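Local coordinates for protein putative Nitroreductase (Anabaena variabilis ATCC 29413, PDB 3EO7) that binds flavin mononucleotide between two nitroreductase-like halves of a single chain and is probably an FMN-dependent oxidoreductase, at residues C186-G190 with M458-H462; H191-E197 with G461-R466; R206-G211 with D369-F375. All blocks are in the same frame, centred on the assembly; numbering follows the deposited sequence.

Overall arrangement
All three contacts join the two nitroreductase-family regions of this single chain. Contacts 1 and 2 are successive parts of one crossing, between helix 181-202 and helix 452-473; their centres are about 7 Å apart, close to the middle of the chain, and they share Gly461 and His462. Contact 3, where strand 205-207, which follows the first helix, runs out beside the loop before strand 381-390, has its centre about 13 Å from that of contact 1 and 11 Å from that of contact 2. In sequence, the order is 186-197, 206-211, 369-375, 458-466. Tyr374 of contact 3 stacks on His462, tying this partly buried contact to the helix pair. FMN lies beside that pair, touching contacts 1 and 2.

Contact 1 (C186-G190 with M458-H462); sequences CLDTG and MDAGH. With FMN (flavin mononucleotide), chain B.
Met458, a selenomethionine, reaches along the partner helix in an m, t, m conformation: its CG sits 3.3 Å from Cys186 O and 4.2 Å from Cys186 CB, and its SE meets Thr189 CG2 at 3.8 Å. Leu187 (m, t) starts with its CA-to-CB bond directed away, yet its CD2 swings back to 4.0 Å from Ala460 CB, while its CB packs 3.5 Å from C7M of FMN. Asp188 (m) points away from the other helix; its OD1 lies 3.5 Å from FMN C8M, and its carboxylate is held by Ser102 and Ala103. Both segments are helical, crossing at -45° with axes only 6.4 Å apart, a glycine-mediated close helix crossing with CA-H...O contacts, here between the two nitroreductase-like halves. A CB on Gly190 or Gly461 would clash with the opposite backbone. Gly190 and Met458 are the nearest CA pair, 3.8 Å apart. Gly190 CA lies 3.1 Å from Met458 O, Gly461 CA 3.6 Å from Leu187 O, and His462 CA 3.1 Å from Gly190 O.

Contact 2 (H191-E197 with G461-R466); sequences HLLGNIE and GHLGQR
Residues 191-197 and 461-466 are both helical throughout, and their axes cross at -58° with a closest approach of 6.9 Å. This is a glycine-lined helix crossing in the buried interior, where helix 181-202 of one nitroreductase-like half meets helix 452-473 of the other. Two CA pairs set the register, His191 with Gly461 and Gly194 with His462, each 4.5 Å apart. A CB on Gly194 would run into Gln465 CB, and one on Gly461 would hit His191 N, so the glycines let the backbones close up; His191 CA makes a CA-H...O contact of 3.4 Å with Gly461 O.

The side chains that bridge the crossing are largely polar. His191 (chi1 m, chi2 -88°) places one ring face under Gly461 O and gives a hydrogen bond from ND1 to Gln465 OE1 at 2.8 Å. Its NE2 is hydrogen-bonded to Tyr503 OH, and the ring also touches FMN. Gln465, with chi1 t and chi2 p, passes the chain of bonds on: its NE2 donates to Asn195 OD1 at 2.8 Å, while Asn195 ND2 is hydrogen-bonded to the carbonyl oxygens of Ser81 and Ala99. His462 takes chi1 t, which sets one face of its ring over Gly194 N and brings CD2 to 3.4 Å from Gly194 CA; Tyr374 stacks on this ring. Glu197 (chi1 p) points across the gap, and a single carboxylate oxygen serves two partners: OE2 forms a salt bridge of 2.9 Å with Arg466 NH1 and accepts a nearly straight hydrogen bond of 2.6 Å from His462 NE2.

Contact 3 (R206-G211 with D369-F375); sequences RPHLIG and DNSPDYF
Charge pairing dominates one end. Arg206, extended with chi1 to chi3 all t, points toward residues 369-375 and forms salt bridges from NE to Asp369 OD2 (2.7 Å) and NH2 to Asp373 OD1 (2.8 Å). Its NH1 hydrogen-bonds Asp373 OD2 at 3.2 Å, so NH1 and NH2 hold the Asp373 carboxylate (chi1 m) end-on; a weak hydrogen bond of 3.0 Å joins NH2 to Ser371 O. Leu209 N also hydrogen-bonds Asp373 OD2 at 2.9 Å, and Asp369 OD1 accepts from Ser371 N at 2.8 Å, an Asx turn. The segments run nearly parallel, 5° apart end to end, with Leu209 and Asp373 CA atoms 5.9 Å apart: the edge strand 205-207 of the first half's antiparallel sheet leads into a loop lying along a loop of the second half. Water 2 bridges Pro207 O (2.8 Å) and Asp373 N (2.9 Å). The apolar end is a CH-pi contact, Leu209 (t, p) CD2 lying 3.5 Å from the Phe375 ring centroid, while Phe375 CE1 approaches Gly211 CA at 3.4 Å.

Contact 1 (C186-G190 with M458-H462)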
loop_
_atom_site.group_PDB
_atom_site.type_symbol
_atom_site.label_atom_id
_atom_site.label_comp_id
_atom_site.label_asym_id
_atom_site.label_seq_id
_atom_site.Cartn_x
_atom_site.Cartn_y
_atom_site.Cartn_z
ATOM N N CYS A 186 5.080 -4.901 2.977
ATOM C CA CYS A 186 5.170 -3.618 2.275
ATOM C C CYS A 186 3.943 -3.358 1.400
ATOM O O CYS A 186 3.462 -2.230 1.341
ATOM C CB CYS A 186 6.460 -3.536 1.501
ATOM S SG CYS A 186 7.938 -3.433 2.620
ATOM N N LEU A 187 3.458 -4.393 0.722
ATOM C CA LEU A 187 2.203 -4.289 -0.066
ATOM C C LEU A 187 1.045 -3.903 0.840
ATOM O O LEU A 187 0.282 -2.988 0.509
ATOM C CB LEU A 187 1.900 -5.608 -0.785
ATOM C CG LEU A 187 2.922 -5.919 -1.890
ATOM C CD1 LEU A 187 2.799 -7.401 -2.310
ATOM C CD2 LEU A 187 2.708 -4.969 -3.058
ATOM N N ASP A 188 0.872 -4.643 1.939
ATOM C CA ASP A 188 -0.194 -4.367 2.923
ATOM C C ASP A 188 -0.131 -2.894 3.375
ATOM O O ASP A 188 -1.150 -2.202 3.477
ATOM C CB ASP A 188 -0.054 -5.227 4.178
ATOM C CG ASP A 188 -0.428 -6.686 3.979
ATOM O OD1 ASP A 188 -0.755 -7.118 2.845
ATOM O OD2 ASP A 188 -0.362 -7.410 5.003
ATOM N N THR A 189 1.082 -2.460 3.687
ATOM C CA THR A 189 1.300 -1.103 4.135
ATOM C C THR A 189 0.927 -0.119 3.042
ATOM O O THR A 189 0.268 0.862 3.326
ATOM C CB THR A 189 2.713 -0.915 4.635
ATOM O OG1 THR A 189 2.935 -1.773 5.776
ATOM C CG2 THR A 189 2.975 0.545 5.005
ATOM N N GLY A 190 1.298 -0.389 1.780
ATOM C CA GLY A 190 0.921 0.472 0.672
ATOM C C GLY A 190 -0.582 0.637 0.539
ATOM O O GLY A 190 -1.051 1.730 0.276
HETATM N N MSE A 458 5.357 -0.677 -1.376
HETATM C CA MSE A 458 4.369 0.254 -0.814
HETATM C C MSE A 458 3.637 1.005 -1.940
HETATM O O MSE A 458 2.415 1.172 -1.895
HETATM C CB MSE A 458 4.991 1.208 0.185
HETATM C CG MSE A 458 5.295 0.503 1.505
HETATM SE SE MSE A 458 5.910 1.730 2.886
HETATM C CE MSE A 458 7.686 2.073 2.277
ATOM N N ASP A 459 4.355 1.452 -2.962
ATOM C CA ASP A 459 3.695 2.143 -4.074
ATOM C C ASP A 459 2.705 1.232 -4.812
ATOM O O ASP A 459 1.613 1.680 -5.163
ATOM C CB ASP A 459 4.709 2.720 -5.055
ATOM C CG ASP A 459 5.335 4.028 -4.568
ATOM O OD1 ASP A 459 4.826 4.644 -3.578
ATOM O OD2 ASP A 459 6.371 4.428 -5.202
ATOM N N ALA A 460 3.080 -0.029 -5.053
ATOM C CA ALA A 460 2.196 -0.982 -5.705
ATOM C C ALA A 460 0.937 -1.230 -4.891
ATOM O O ALA A 460 -0.181 -1.282 -5.444
ATOM C CB ALA A 460 2.934 -2.300 -6.002
ATOM N N GLY A 461 1.085 -1.357 -3.574
ATOM C CA GLY A 461 -0.086 -1.510 -2.701
ATOM C C GLY A 461 -0.979 -0.283 -2.701
ATOM O O GLY A 461 -2.198 -0.394 -2.629
ATOM N N HIS A 462 -0.378 0.901 -2.789
ATOM C CA HIS A 462 -1.107 2.165 -2.840
ATOM C C HIS A 462 -1.943 2.201 -4.145
ATOM O O HIS A 462 -3.157 2.431 -4.118
ATOM C CB HIS A 462 -0.104 3.320 -2.707
ATOM C CG HIS A 462 -0.703 4.701 -2.689
ATOM N ND1 HIS A 462 0.060 5.802 -2.356
ATOM C CD2 HIS A 462 -1.946 5.178 -2.968
ATOM C CE1 HIS A 462 -0.682 6.892 -2.445
ATOM N NE2 HIS A 462 -1.902 6.546 -2.802
HETATM N N1 FMN B . -6.671 -12.945 -1.461
HETATM C C2 FMN B . -6.627 -14.166 -2.113
HETATM O O2 FMN B . -7.627 -14.869 -2.201
HETATM N N3 FMN B . -5.484 -14.680 -2.664
HETATM C C4 FMN B . -4.287 -14.034 -2.575
HETATM O O4 FMN B . -3.331 -14.456 -3.251
HETATM C C4A FMN B . -4.284 -12.798 -1.932
HETATM N N5 FMN B . -3.094 -12.116 -1.761
HETATM C C5A FMN B . -3.108 -10.826 -1.192
HETATM C C6 FMN B . -1.952 -10.057 -1.107
HETATM C C7 FMN B . -1.959 -8.791 -0.523
HETATM C C7M FMN B . -0.694 -7.920 -0.555
HETATM C C8 FMN B . -3.142 -8.270 -0.015
HETATM C C8M FMN B . -3.256 -6.834 0.451
HETATM C C9 FMN B . -4.328 -9.023 -0.093
HETATM C C9A FMN B . -4.309 -10.299 -0.683
HETATM N N10 FMN B . -5.474 -11.053 -0.756
HETATM C C10 FMN B . -5.470 -12.270 -1.381
HETATM C "C1'" FMN B . -6.729 -10.647 -0.010
HETATM C "C2'" FMN B . -6.657 -10.913 1.480
HETATM O "O2'" FMN B . -6.913 -12.311 1.736
HETATM C "C3'" FMN B . -7.665 -10.017 2.198
HETATM O "O3'" FMN B . -7.269 -8.647 2.084
HETATM C "C4'" FMN B . -7.905 -10.400 3.670
HETATM O "O4'" FMN B . -8.461 -11.742 3.773
HETATM C "C5'" FMN B . -8.834 -9.397 4.327
HETATM O "O5'" FMN B . -10.072 -9.316 3.673
HETATM P P FMN B . -10.618 -7.961 3.066
HETATM O O1P FMN B . -9.668 -7.536 1.951
HETATM O O2P FMN B . -12.005 -8.309 2.537
HETATM O O3P FMN B . -10.693 -6.915 4.139
#

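Contact 2 (H191-E197 with G461-R466)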
loop_
_atom_site.group_PDB
_atom_site.type_symbol
_atom_site.label_atom_id
_atom_site.label_comp_id
_atom_site.label_asym_id
_atom_site.label_seq_id
_atom_site.Cartn_x
_atom_site.Cartn_y
_atom_site.Cartn_z
ATOM N N HIS A 191 -1.335 -0.441 0.761
ATOM C CA HIS A 191 -2.799 -0.369 0.724
ATOM C C HIS A 191 -3.300 0.607 1.792
ATOM O O HIS A 191 -4.188 1.448 1.524
ATOM C CB HIS A 191 -3.467 -1.749 0.907
ATOM C CG HIS A 191 -3.540 -2.578 -0.345
ATOM N ND1 HIS A 191 -4.595 -2.495 -1.223
ATOM C CD2 HIS A 191 -2.675 -3.477 -0.880
ATOM C CE1 HIS A 191 -4.387 -3.339 -2.236
ATOM N NE2 HIS A 191 -3.238 -3.953 -2.048
ATOM N N LEU A 192 -2.754 0.495 2.996
ATOM C CA LEU A 192 -3.092 1.437 4.072
ATOM C C LEU A 192 -2.741 2.880 3.700
ATOM O O LEU A 192 -3.517 3.803 3.960
ATOM C CB LEU A 192 -2.388 1.000 5.351
ATOM C CG LEU A 192 -2.447 1.971 6.532
ATOM C CD1 LEU A 192 -3.897 2.279 6.910
ATOM C CD2 LEU A 192 -1.702 1.268 7.698
ATOM N N LEU A 193 -1.579 3.091 3.083
ATOM C CA LEU A 193 -1.212 4.422 2.606
ATOM C C LEU A 193 -2.229 4.981 1.623
ATOM O O LEU A 193 -2.528 6.182 1.680
ATOM C CB LEU A 193 0.174 4.442 1.952
ATOM C CG LEU A 193 1.403 4.050 2.814
ATOM C CD1 LEU A 193 2.686 4.286 1.984
ATOM C CD2 LEU A 193 1.429 4.824 4.140
ATOM N N GLY A 194 -2.740 4.129 0.713
ATOM C CA GLY A 194 -3.819 4.549 -0.215
ATOM C C GLY A 194 -5.057 4.988 0.574
ATOM O O GLY A 194 -5.684 6.018 0.262
ATOM N N ASN A 195 -5.423 4.259 1.619
ATOM C CA ASN A 195 -6.584 4.702 2.427
ATOM C C ASN A 195 -6.303 6.012 3.141
ATOM O O ASN A 195 -7.182 6.866 3.256
ATOM C CB ASN A 195 -6.991 3.692 3.500
ATOM C CG ASN A 195 -7.735 2.522 2.968
ATOM O OD1 ASN A 195 -8.185 2.496 1.798
ATOM N ND2 ASN A 195 -7.873 1.514 3.805
ATOM N N ILE A 196 -5.100 6.156 3.674
ATOM C CA ILE A 196 -4.752 7.394 4.380
ATOM C C ILE A 196 -4.914 8.610 3.470
ATOM O O ILE A 196 -5.518 9.610 3.879
ATOM C CB ILE A 196 -3.374 7.315 5.016
ATOM C CG1 ILE A 196 -3.390 6.305 6.155
ATOM C CG2 ILE A 196 -2.874 8.722 5.569
ATOM C CD1 ILE A 196 -1.991 6.016 6.703
ATOM N N GLU A 197 -4.401 8.564 2.244
ATOM C CA GLU A 197 -4.584 9.728 1.382
ATOM C C GLU A 197 -6.058 9.994 1.050
ATOM O O GLU A 197 -6.481 11.153 1.012
ATOM C CB GLU A 197 -3.761 9.697 0.097
ATOM C CG GLU A 197 -3.934 8.523 -0.732
ATOM C CD GLU A 197 -4.301 8.859 -2.204
ATOM O OE1 GLU A 197 -5.057 9.782 -2.525
ATOM O OE2 GLU A 197 -3.931 8.073 -3.040
ATOM N N GLY A 461 1.085 -1.357 -3.574
ATOM C CA GLY A 461 -0.086 -1.510 -2.701
ATOM C C GLY A 461 -0.979 -0.283 -2.701
ATOM O O GLY A 461 -2.198 -0.394 -2.629
ATOM N N HIS A 462 -0.378 0.901 -2.789
ATOM C CA HIS A 462 -1.107 2.165 -2.840
ATOM C C HIS A 462 -1.943 2.201 -4.145
ATOM O O HIS A 462 -3.157 2.431 -4.118
ATOM C CB HIS A 462 -0.104 3.320 -2.707
ATOM C CG HIS A 462 -0.703 4.701 -2.689
ATOM N ND1 HIS A 462 0.060 5.802 -2.356
ATOM C CD2 HIS A 462 -1.946 5.178 -2.968
ATOM C CE1 HIS A 462 -0.682 6.892 -2.445
ATOM N NE2 HIS A 462 -1.902 6.546 -2.802
ATOM N N LEU A 463 -1.316 1.938 -5.281
ATOM C CA LEU A 463 -2.057 1.804 -6.554
ATOM C C LEU A 463 -3.148 0.743 -6.396
ATOM O O LEU A 463 -4.289 0.955 -6.808
ATOM C CB LEU A 463 -1.099 1.442 -7.697
ATOM C CG LEU A 463 -0.087 2.503 -8.124
ATOM C CD1 LEU A 463 0.872 1.886 -9.177
ATOM C CD2 LEU A 463 -0.801 3.777 -8.681
ATOM N N GLY A 464 -2.783 -0.402 -5.837
ATOM C CA GLY A 464 -3.732 -1.481 -5.611
ATOM C C GLY A 464 -4.966 -1.028 -4.846
ATOM O O GLY A 464 -6.086 -1.374 -5.184
ATOM N N GLN A 465 -4.784 -0.195 -3.825
ATOM C CA GLN A 465 -5.948 0.179 -3.030
ATOM C C GLN A 465 -6.894 1.054 -3.845
ATOM O O GLN A 465 -8.105 0.951 -3.707
ATOM C CB GLN A 465 -5.548 0.855 -1.728
ATOM C CG GLN A 465 -6.715 1.114 -0.793
ATOM C CD GLN A 465 -7.397 -0.148 -0.241
ATOM O OE1 GLN A 465 -6.994 -1.263 -0.522
ATOM N NE2 GLN A 465 -8.449 0.046 0.573
ATOM N N ARG A 466 -6.326 1.932 -4.683
ATOM C CA ARG A 466 -7.160 2.771 -5.523
ATOM C C ARG A 466 -7.946 1.887 -6.486
ATOM O O ARG A 466 -9.120 2.113 -6.711
ATOM C CB ARG A 466 -6.324 3.807 -6.263
ATOM C CG ARG A 466 -5.664 4.846 -5.339
ATOM C CD ARG A 466 -4.910 5.914 -6.127
ATOM N NE ARG A 466 -5.789 6.847 -6.848
ATOM C CZ ARG A 466 -6.128 8.064 -6.416
ATOM N NH1 ARG A 466 -5.677 8.494 -5.263
ATOM N NH2 ARG A 466 -6.916 8.854 -7.126
#

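Contact 3 (R206-G211 with D369-F375)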
loop_
_atom_site.group_PDB
_atom_site.type_symbol
_atom_site.label_atom_id
_atom_site.label_comp_id
_atom_site.label_asym_id
_atom_site.label_seq_id
_atom_site.Cartn_x
_atom_site.Cartn_y
_atom_site.Cartn_z
ATOM N N ARG A 206 -4.134 16.536 4.143
ATOM C CA ARG A 206 -3.243 15.993 3.112
ATOM C C ARG A 206 -2.034 15.384 3.827
ATOM O O ARG A 206 -1.318 16.071 4.571
ATOM C CB ARG A 206 -2.754 17.016 2.103
ATOM C CG ARG A 206 -1.904 16.328 1.009
ATOM C CD ARG A 206 -1.208 17.302 0.129
ATOM N NE ARG A 206 -0.714 16.630 -1.072
ATOM C CZ ARG A 206 0.442 15.986 -1.183
ATOM N NH1 ARG A 206 1.294 15.880 -0.166
ATOM N NH2 ARG A 206 0.742 15.436 -2.346
ATOM N N PRO A 207 -1.790 14.095 3.603
ATOM C CA PRO A 207 -0.593 13.504 4.193
ATOM C C PRO A 207 0.599 13.818 3.284
ATOM O O PRO A 207 0.426 13.939 2.073
ATOM C CB PRO A 207 -0.892 11.990 4.155
ATOM C CG PRO A 207 -1.883 11.811 3.053
ATOM C CD PRO A 207 -2.577 13.129 2.819
ATOM N N HIS A 208 1.756 14.008 3.892
ATOM C CA HIS A 208 3.012 14.200 3.206
ATOM C C HIS A 208 3.847 12.980 3.507
ATOM O O HIS A 208 4.206 12.721 4.664
ATOM C CB HIS A 208 3.667 15.467 3.672
ATOM C CG HIS A 208 2.978 16.686 3.157
ATOM N ND1 HIS A 208 3.478 17.431 2.108
ATOM C CD2 HIS A 208 1.798 17.259 3.509
ATOM C CE1 HIS A 208 2.636 18.419 1.844
ATOM N NE2 HIS A 208 1.609 18.342 2.684
ATOM N N LEU A 209 4.096 12.201 2.463
ATOM C CA LEU A 209 4.768 10.933 2.609
ATOM C C LEU A 209 6.270 11.120 2.776
ATOM O O LEU A 209 6.907 11.823 1.972
ATOM C CB LEU A 209 4.509 10.097 1.379
ATOM C CG LEU A 209 5.029 8.677 1.380
ATOM C CD1 LEU A 209 4.404 7.862 2.545
ATOM C CD2 LEU A 209 4.694 8.012 -0.044
ATOM N N ILE A 210 6.802 10.519 3.840
ATOM C CA ILE A 210 8.226 10.554 4.149
ATOM C C ILE A 210 8.754 9.109 4.292
ATOM O O ILE A 210 8.571 8.445 5.315
ATOM C CB ILE A 210 8.577 11.373 5.439
ATOM C CG1 ILE A 210 8.010 12.797 5.371
ATOM C CG2 ILE A 210 10.101 11.392 5.699
ATOM C CD1 ILE A 210 8.288 13.662 6.616
ATOM N N GLY A 211 9.401 8.629 3.241
ATOM C CA GLY A 211 10.033 7.330 3.263
ATOM C C GLY A 211 11.491 7.363 3.661
ATOM O O GLY A 211 12.043 6.310 3.991
ATOM N N ASP A 369 -6.946 14.766 -4.213
ATOM C CA ASP A 369 -5.660 15.340 -4.576
ATOM C C ASP A 369 -5.319 15.033 -6.030
ATOM O O ASP A 369 -5.419 13.877 -6.485
ATOM C CB ASP A 369 -4.573 14.764 -3.662
ATOM C CG ASP A 369 -3.284 15.538 -3.716
ATOM O OD1 ASP A 369 -3.029 16.238 -4.728
ATOM O OD2 ASP A 369 -2.542 15.481 -2.705
ATOM N N ASN A 370 -4.889 16.051 -6.763
ATOM C CA ASN A 370 -4.485 15.848 -8.152
ATOM C C ASN A 370 -3.165 15.088 -8.261
ATOM O O ASN A 370 -2.839 14.518 -9.325
ATOM C CB ASN A 370 -4.359 17.172 -8.907
ATOM C CG ASN A 370 -3.260 18.038 -8.359
ATOM O OD1 ASN A 370 -3.285 18.410 -7.191
ATOM N ND2 ASN A 370 -2.293 18.357 -9.188
ATOM N N SER A 371 -2.383 15.087 -7.179
ATOM C CA SER A 371 -1.096 14.377 -7.196
ATOM C C SER A 371 -0.714 13.889 -5.791
ATOM O O SER A 371 0.128 14.467 -5.104
ATOM C CB SER A 371 -0.019 15.266 -7.791
ATOM O OG SER A 371 1.146 14.474 -8.010
ATOM N N PRO A 372 -1.380 12.835 -5.329
ATOM C CA PRO A 372 -1.076 12.308 -4.002
ATOM C C PRO A 372 0.356 11.770 -3.982
ATOM O O PRO A 372 0.893 11.359 -5.026
ATOM C CB PRO A 372 -2.086 11.168 -3.824
ATOM C CG PRO A 372 -2.640 10.912 -5.180
ATOM C CD PRO A 372 -2.360 12.014 -6.059
ATOM N N ASP A 373 0.980 11.786 -2.813
ATOM C CA ASP A 373 2.338 11.345 -2.719
ATOM C C ASP A 373 2.458 9.821 -2.856
ATOM O O ASP A 373 1.697 9.049 -2.234
ATOM C CB ASP A 373 2.953 11.704 -1.360
ATOM C CG ASP A 373 3.166 13.175 -1.171
ATOM O OD1 ASP A 373 3.151 13.964 -2.152
ATOM O OD2 ASP A 373 3.443 13.548 -0.019
ATOM N N TYR A 374 3.461 9.440 -3.637
ATOM C CA TYR A 374 3.995 8.090 -3.722
ATOM C C TYR A 374 5.496 8.247 -3.470
ATOM O O TYR A 374 6.042 9.346 -3.511
ATOM C CB TYR A 374 3.797 7.502 -5.114
ATOM C CG TYR A 374 2.348 7.156 -5.411
ATOM C CD1 TYR A 374 1.452 8.127 -5.825
ATOM C CD2 TYR A 374 1.873 5.855 -5.288
ATOM C CE1 TYR A 374 0.119 7.802 -6.107
ATOM C CE2 TYR A 374 0.549 5.544 -5.570
ATOM C CZ TYR A 374 -0.315 6.522 -5.977
ATOM O OH TYR A 374 -1.628 6.222 -6.250
ATOM N N PHE A 375 6.195 7.137 -3.300
ATOM C CA PHE A 375 7.646 7.171 -3.132
ATOM C C PHE A 375 8.283 7.471 -4.474
ATOM O O PHE A 375 8.986 8.491 -4.626
ATOM C CB PHE A 375 8.154 5.878 -2.484
ATOM C CG PHE A 375 7.624 5.678 -1.115
ATOM C CD1 PHE A 375 8.060 6.495 -0.081
ATOM C CD2 PHE A 375 6.694 4.691 -0.833
ATOM C CE1 PHE A 375 7.559 6.346 1.192
ATOM C CE2 PHE A 375 6.183 4.550 0.433
ATOM C CZ PHE A 375 6.633 5.360 1.457
HETATM O O HOH W 1 -0.790 17.639 -4.460
HETATM O O HOH W 2 -0.273 12.553 -0.265
HETATM O O HOH W 3 5.031 15.689 0.356
#